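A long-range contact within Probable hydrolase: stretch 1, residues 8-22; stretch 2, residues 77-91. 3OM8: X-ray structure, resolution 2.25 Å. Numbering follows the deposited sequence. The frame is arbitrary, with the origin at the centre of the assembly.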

# COMPACT_ATOMS: atom_id res chain seq x y z
N PHE B 8 -7.56 -25.36 28.39
CA PHE B 8 -8.75 -25.66 27.61
C PHE B 8 -9.95 -24.89 28.15
O PHE B 8 -10.17 -24.84 29.36
CB PHE B 8 -9.01 -27.17 27.59
CG PHE B 8 -7.93 -27.95 26.91
CD1 PHE B 8 -7.93 -28.12 25.54
CD2 PHE B 8 -6.88 -28.49 27.64
CE1 PHE B 8 -6.93 -28.82 24.91
CE2 PHE B 8 -5.86 -29.19 27.02
CZ PHE B 8 -5.88 -29.35 25.65
N LEU B 9 -10.69 -24.27 27.25
CA LEU B 9 -11.90 -23.56 27.63
C LEU B 9 -13.12 -24.36 27.15
O LEU B 9 -13.20 -24.74 25.98
CB LEU B 9 -11.92 -22.18 26.99
CG LEU B 9 -13.22 -21.39 27.18
CD1 LEU B 9 -13.37 -20.95 28.62
CD2 LEU B 9 -13.25 -20.19 26.24
N ALA B 10 -14.06 -24.60 28.06
CA ALA B 10 -15.32 -25.21 27.66
C ALA B 10 -16.27 -24.09 27.28
O ALA B 10 -16.65 -23.29 28.12
CB ALA B 10 -15.90 -26.06 28.80
N THR B 11 -16.65 -24.05 26.01
CA THR B 11 -17.56 -23.03 25.52
C THR B 11 -18.99 -23.25 25.97
O THR B 11 -19.37 -24.35 26.40
CB THR B 11 -17.55 -22.99 23.99
OG1 THR B 11 -18.05 -24.23 23.48
CG2 THR B 11 -16.13 -22.80 23.48
N SER B 12 -19.80 -22.21 25.85
CA SER B 12 -21.21 -22.26 26.23
C SER B 12 -22.00 -23.29 25.43
O SER B 12 -23.06 -23.74 25.88
CB SER B 12 -21.85 -20.88 26.05
OG SER B 12 -21.74 -20.46 24.70
N ASP B 13 -21.51 -23.65 24.24
CA ASP B 13 -22.22 -24.60 23.39
C ASP B 13 -21.55 -25.98 23.37
O ASP B 13 -21.79 -26.78 22.47
CB ASP B 13 -22.38 -24.06 21.97
CG ASP B 13 -21.05 -23.98 21.23
OD1 ASP B 13 -20.01 -23.79 21.90
OD2 ASP B 13 -21.06 -24.10 19.99
N GLY B 14 -20.69 -26.23 24.35
CA GLY B 14 -20.16 -27.57 24.58
C GLY B 14 -19.02 -28.02 23.68
O GLY B 14 -18.90 -29.21 23.38
N ALA B 15 -18.19 -27.08 23.24
CA ALA B 15 -16.94 -27.46 22.58
C ALA B 15 -15.79 -27.17 23.53
O ALA B 15 -15.99 -26.58 24.59
CB ALA B 15 -16.78 -26.70 21.29
N SER B 16 -14.59 -27.62 23.18
CA SER B 16 -13.40 -27.35 23.98
C SER B 16 -12.37 -26.62 23.11
O SER B 16 -11.98 -27.13 22.06
CB SER B 16 -12.82 -28.64 24.54
OG SER B 16 -11.67 -28.41 25.34
N LEU B 17 -11.95 -25.44 23.55
CA LEU B 17 -10.94 -24.64 22.82
C LEU B 17 -9.59 -24.68 23.52
O LEU B 17 -9.49 -24.37 24.71
CB LEU B 17 -11.39 -23.19 22.68
CG LEU B 17 -12.66 -22.95 21.86
CD1 LEU B 17 -12.96 -21.47 21.79
CD2 LEU B 17 -12.50 -23.54 20.47
N ALA B 18 -8.55 -25.06 22.79
CA ALA B 18 -7.21 -25.10 23.34
C ALA B 18 -6.58 -23.72 23.20
O ALA B 18 -6.68 -23.09 22.16
CB ALA B 18 -6.39 -26.12 22.61
N TYR B 19 -5.91 -23.26 24.25
CA TYR B 19 -5.25 -21.96 24.20
C TYR B 19 -4.03 -21.90 25.10
O TYR B 19 -3.85 -22.76 25.98
CB TYR B 19 -6.25 -20.84 24.55
CG TYR B 19 -6.67 -20.80 26.01
CD1 TYR B 19 -6.10 -19.89 26.89
CD2 TYR B 19 -7.65 -21.65 26.49
CE1 TYR B 19 -6.49 -19.84 28.22
CE2 TYR B 19 -8.05 -21.60 27.82
CZ TYR B 19 -7.47 -20.69 28.68
OH TYR B 19 -7.87 -20.65 30.00
N ARG B 20 -3.17 -20.91 24.87
CA ARG B 20 -2.02 -20.65 25.73
C ARG B 20 -1.61 -19.18 25.74
O ARG B 20 -1.78 -18.46 24.76
CB ARG B 20 -0.82 -21.54 25.38
CG ARG B 20 -0.10 -21.21 24.08
CD ARG B 20 1.13 -22.09 23.89
NE ARG B 20 2.30 -21.57 24.58
CZ ARG B 20 2.66 -21.90 25.82
NH1 ARG B 20 1.95 -22.76 26.53
NH2 ARG B 20 3.75 -21.35 26.36
N LEU B 21 -1.07 -18.74 26.88
CA LEU B 21 -0.54 -17.39 27.02
C LEU B 21 0.98 -17.41 27.09
O LEU B 21 1.58 -18.28 27.73
CB LEU B 21 -1.14 -16.71 28.25
CG LEU B 21 -2.66 -16.54 28.12
CD1 LEU B 21 -3.37 -17.01 29.37
CD2 LEU B 21 -3.01 -15.10 27.80
N ASP B 22 1.59 -16.44 26.42
CA ASP B 22 3.04 -16.28 26.45
C ASP B 22 3.39 -14.85 26.80
O ASP B 22 2.69 -13.92 26.40
CB ASP B 22 3.67 -16.65 25.11
CG ASP B 22 3.67 -18.15 24.87
OD1 ASP B 22 4.63 -18.81 25.33
OD2 ASP B 22 2.71 -18.67 24.24
N ALA B 77 -20.51 -15.46 13.82
CA ALA B 77 -20.85 -14.98 15.15
C ALA B 77 -20.34 -15.93 16.23
O ALA B 77 -19.86 -15.50 17.28
CB ALA B 77 -22.35 -14.78 15.27
N ARG B 78 -20.47 -17.23 15.97
CA ARG B 78 -20.02 -18.25 16.90
C ARG B 78 -18.50 -18.25 17.03
O ARG B 78 -17.97 -18.43 18.13
CB ARG B 78 -20.50 -19.64 16.46
CG ARG B 78 -20.12 -20.77 17.40
CD ARG B 78 -20.71 -20.57 18.81
NE ARG B 78 -19.66 -20.27 19.77
CZ ARG B 78 -19.85 -20.08 21.07
NH1 ARG B 78 -18.82 -19.80 21.86
NH2 ARG B 78 -21.07 -20.17 21.59
N LEU B 79 -17.79 -18.06 15.92
CA LEU B 79 -16.33 -17.98 15.95
C LEU B 79 -15.85 -16.73 16.72
O LEU B 79 -14.79 -16.74 17.35
CB LEU B 79 -15.76 -17.97 14.53
CG LEU B 79 -16.08 -19.16 13.64
CD1 LEU B 79 -15.42 -19.00 12.27
CD2 LEU B 79 -15.63 -20.46 14.30
N GLY B 80 -16.64 -15.66 16.67
CA GLY B 80 -16.33 -14.47 17.43
C GLY B 80 -16.62 -14.67 18.90
O GLY B 80 -15.86 -14.21 19.76
N GLU B 81 -17.71 -15.35 19.21
CA GLU B 81 -18.08 -15.62 20.59
C GLU B 81 -17.02 -16.46 21.30
O GLU B 81 -16.79 -16.30 22.51
CB GLU B 81 -19.45 -16.29 20.67
CG GLU B 81 -20.61 -15.34 20.43
CD GLU B 81 -20.78 -14.34 21.57
OE1 GLU B 81 -20.48 -14.70 22.74
OE2 GLU B 81 -21.23 -13.20 21.30
N ASP B 82 -16.38 -17.35 20.56
CA ASP B 82 -15.28 -18.14 21.10
C ASP B 82 -14.20 -17.23 21.69
O ASP B 82 -13.71 -17.46 22.80
CB ASP B 82 -14.68 -19.04 20.01
CG ASP B 82 -15.59 -20.22 19.64
OD1 ASP B 82 -16.64 -20.44 20.30
OD2 ASP B 82 -15.25 -20.94 18.68
N VAL B 83 -13.83 -16.18 20.96
CA VAL B 83 -12.84 -15.24 21.46
C VAL B 83 -13.36 -14.53 22.71
O VAL B 83 -12.68 -14.47 23.73
CB VAL B 83 -12.41 -14.22 20.36
CG1 VAL B 83 -11.49 -13.16 20.95
CG2 VAL B 83 -11.72 -14.95 19.20
N LEU B 84 -14.58 -14.02 22.63
CA LEU B 84 -15.17 -13.33 23.77
C LEU B 84 -15.17 -14.20 25.03
O LEU B 84 -14.93 -13.69 26.12
CB LEU B 84 -16.57 -12.84 23.45
CG LEU B 84 -16.62 -11.83 22.31
CD1 LEU B 84 -18.03 -11.32 22.10
CD2 LEU B 84 -15.68 -10.67 22.59
N GLU B 85 -15.43 -15.49 24.87
CA GLU B 85 -15.47 -16.40 26.02
C GLU B 85 -14.07 -16.70 26.56
O GLU B 85 -13.90 -16.91 27.76
CB GLU B 85 -16.22 -17.69 25.69
CG GLU B 85 -17.70 -17.49 25.35
CD GLU B 85 -18.48 -18.80 25.24
OE1 GLU B 85 -18.12 -19.78 25.92
OE2 GLU B 85 -19.47 -18.84 24.47
N LEU B 86 -13.08 -16.73 25.67
CA LEU B 86 -11.69 -16.80 26.08
C LEU B 86 -11.34 -15.58 26.94
O LEU B 86 -10.75 -15.70 28.02
CB LEU B 86 -10.76 -16.84 24.87
CG LEU B 86 -10.58 -18.17 24.15
CD1 LEU B 86 -9.73 -17.94 22.92
CD2 LEU B 86 -9.92 -19.17 25.09
N LEU B 87 -11.69 -14.40 26.44
CA LEU B 87 -11.38 -13.17 27.16
C LEU B 87 -12.06 -13.19 28.52
O LEU B 87 -11.44 -12.88 29.53
CB LEU B 87 -11.78 -11.92 26.35
CG LEU B 87 -10.96 -11.67 25.07
CD1 LEU B 87 -11.39 -10.40 24.36
CD2 LEU B 87 -9.47 -11.62 25.34
N ASP B 88 -13.34 -13.58 28.55
CA ASP B 88 -14.08 -13.67 29.80
C ASP B 88 -13.36 -14.60 30.78
O ASP B 88 -13.23 -14.29 31.97
CB ASP B 88 -15.51 -14.18 29.55
CG ASP B 88 -16.34 -13.20 28.75
OD1 ASP B 88 -17.45 -13.56 28.30
OD2 ASP B 88 -15.88 -12.05 28.56
N ALA B 89 -12.91 -15.75 30.28
CA ALA B 89 -12.27 -16.74 31.13
C ALA B 89 -10.98 -16.18 31.73
O ALA B 89 -10.61 -16.52 32.84
CB ALA B 89 -12.00 -18.03 30.37
N LEU B 90 -10.30 -15.32 30.97
CA LEU B 90 -9.06 -14.71 31.43
C LEU B 90 -9.34 -13.46 32.26
O LEU B 90 -8.42 -12.86 32.83
CB LEU B 90 -8.19 -14.37 30.23
CG LEU B 90 -7.74 -15.58 29.42
CD1 LEU B 90 -7.07 -15.13 28.13
CD2 LEU B 90 -6.80 -16.41 30.25
N GLU B 91 -10.61 -13.08 32.33
CA GLU B 91 -11.01 -11.86 33.02
C GLU B 91 -10.34 -10.64 32.41
O GLU B 91 -9.99 -9.70 33.11
CB GLU B 91 -10.71 -11.97 34.52
CG GLU B 91 -11.52 -13.05 35.21
CD GLU B 91 -11.13 -13.26 36.65
OE1 GLU B 91 -9.92 -13.25 36.95
OE2 GLU B 91 -12.04 -13.44 37.49

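The centre of this contact is apolar. Leu9, Tyr19 and Leu21 from the first stretch meet Leu86, Ala89 and Leu90 from the second. Leu86 touches both Leu9 and Tyr19. Its CA-to-CB bond points sideways, but the end of the side chain comes nearer to the strands. Leu86 CD2 sits 3.7 Å from Leu9 CD2 and 3.6 Å from Tyr19 CD2. The same methyl lies over one face of the Tyr19 ring, 4.0 Å from the ring centroid and 25° off the ring normal. This is a CH-pi contact, in which a weakly polarised C-H group rests against the pi electrons of the ring.

Leu9 also packs close to the helix backbone. Its CD2 is 3.5 Å from Leu86 N and 3.6 Å from Glu85 C. Its other methyl, CD1, reaches Ala89 CB at 3.7 Å. The small side chain of Ala89 points toward the strands. Leu90 extends the apolar patch along the second strand. Leu90 CD2 is 3.6 Å from Leu21 CD1 and 4.0 Å from Tyr19 CE1. Leu17 joins near Asp82, with Leu17 CD1 3.5 Å from Asp82 CB, a contact between carbons.

The backbone arrangement fits this pattern. Strands 8-10 and 16-22 pair as a hairpin: Leu9 N donates to Leu17 O at 2.8 Å, and Leu17 N to Leu9 O at 2.8 Å. Leu17, Tyr19 and Leu21 alternate along their strand and all point toward the helix, while Ala18 points away. Helix 77-90 crosses strand 16-22 at an angle of 59° between N-to-C directions, with the axes 10.6 Å apart at their closest. For strand 8-10 the values are 110° and 9.4 Å. In total, 622 Å² is buried, both sides summed.

The polar edge lies at the turn joining the strands. Thr11 to Gly14 form a type I beta turn, with Gly14 N bonded to Thr11 O at 3.1 Å. Gly14 has positive phi, which favours glycine. Thr11 OG1 braces the loop: it accepts from Ala15 N at 2.9 Å and donates to Asp13 OD1 at 2.6 Å.

Ser12 and Glu85 make the main polar link. Ser12 N donates to Glu85 OE1 at 3.0 Å, and Ser12 OG donates to Glu85 OE2 at 2.8 Å. Both carboxylate oxygens of Glu85 are thus engaged by one residue. Ser12 OG also accepts from Arg78 NH2 at 3.2 Å, near the plane of the guanidinium.

Arg78 is held in place by its own helix. Salt bridges run from Arg78 NH1 to Asp82 OD1 at 2.8 Å and to Glu85 OE2 at 2.9 Å. Asp13 OD1 lies over one face of the guanidinium, 3.8 Å from Arg78 NH2. This long salt bridge is an attraction of charges only, since no N-H points at the oxygen. The turn thus meets a charged network formed by Arg78, Asp82 and Glu85 of the helix.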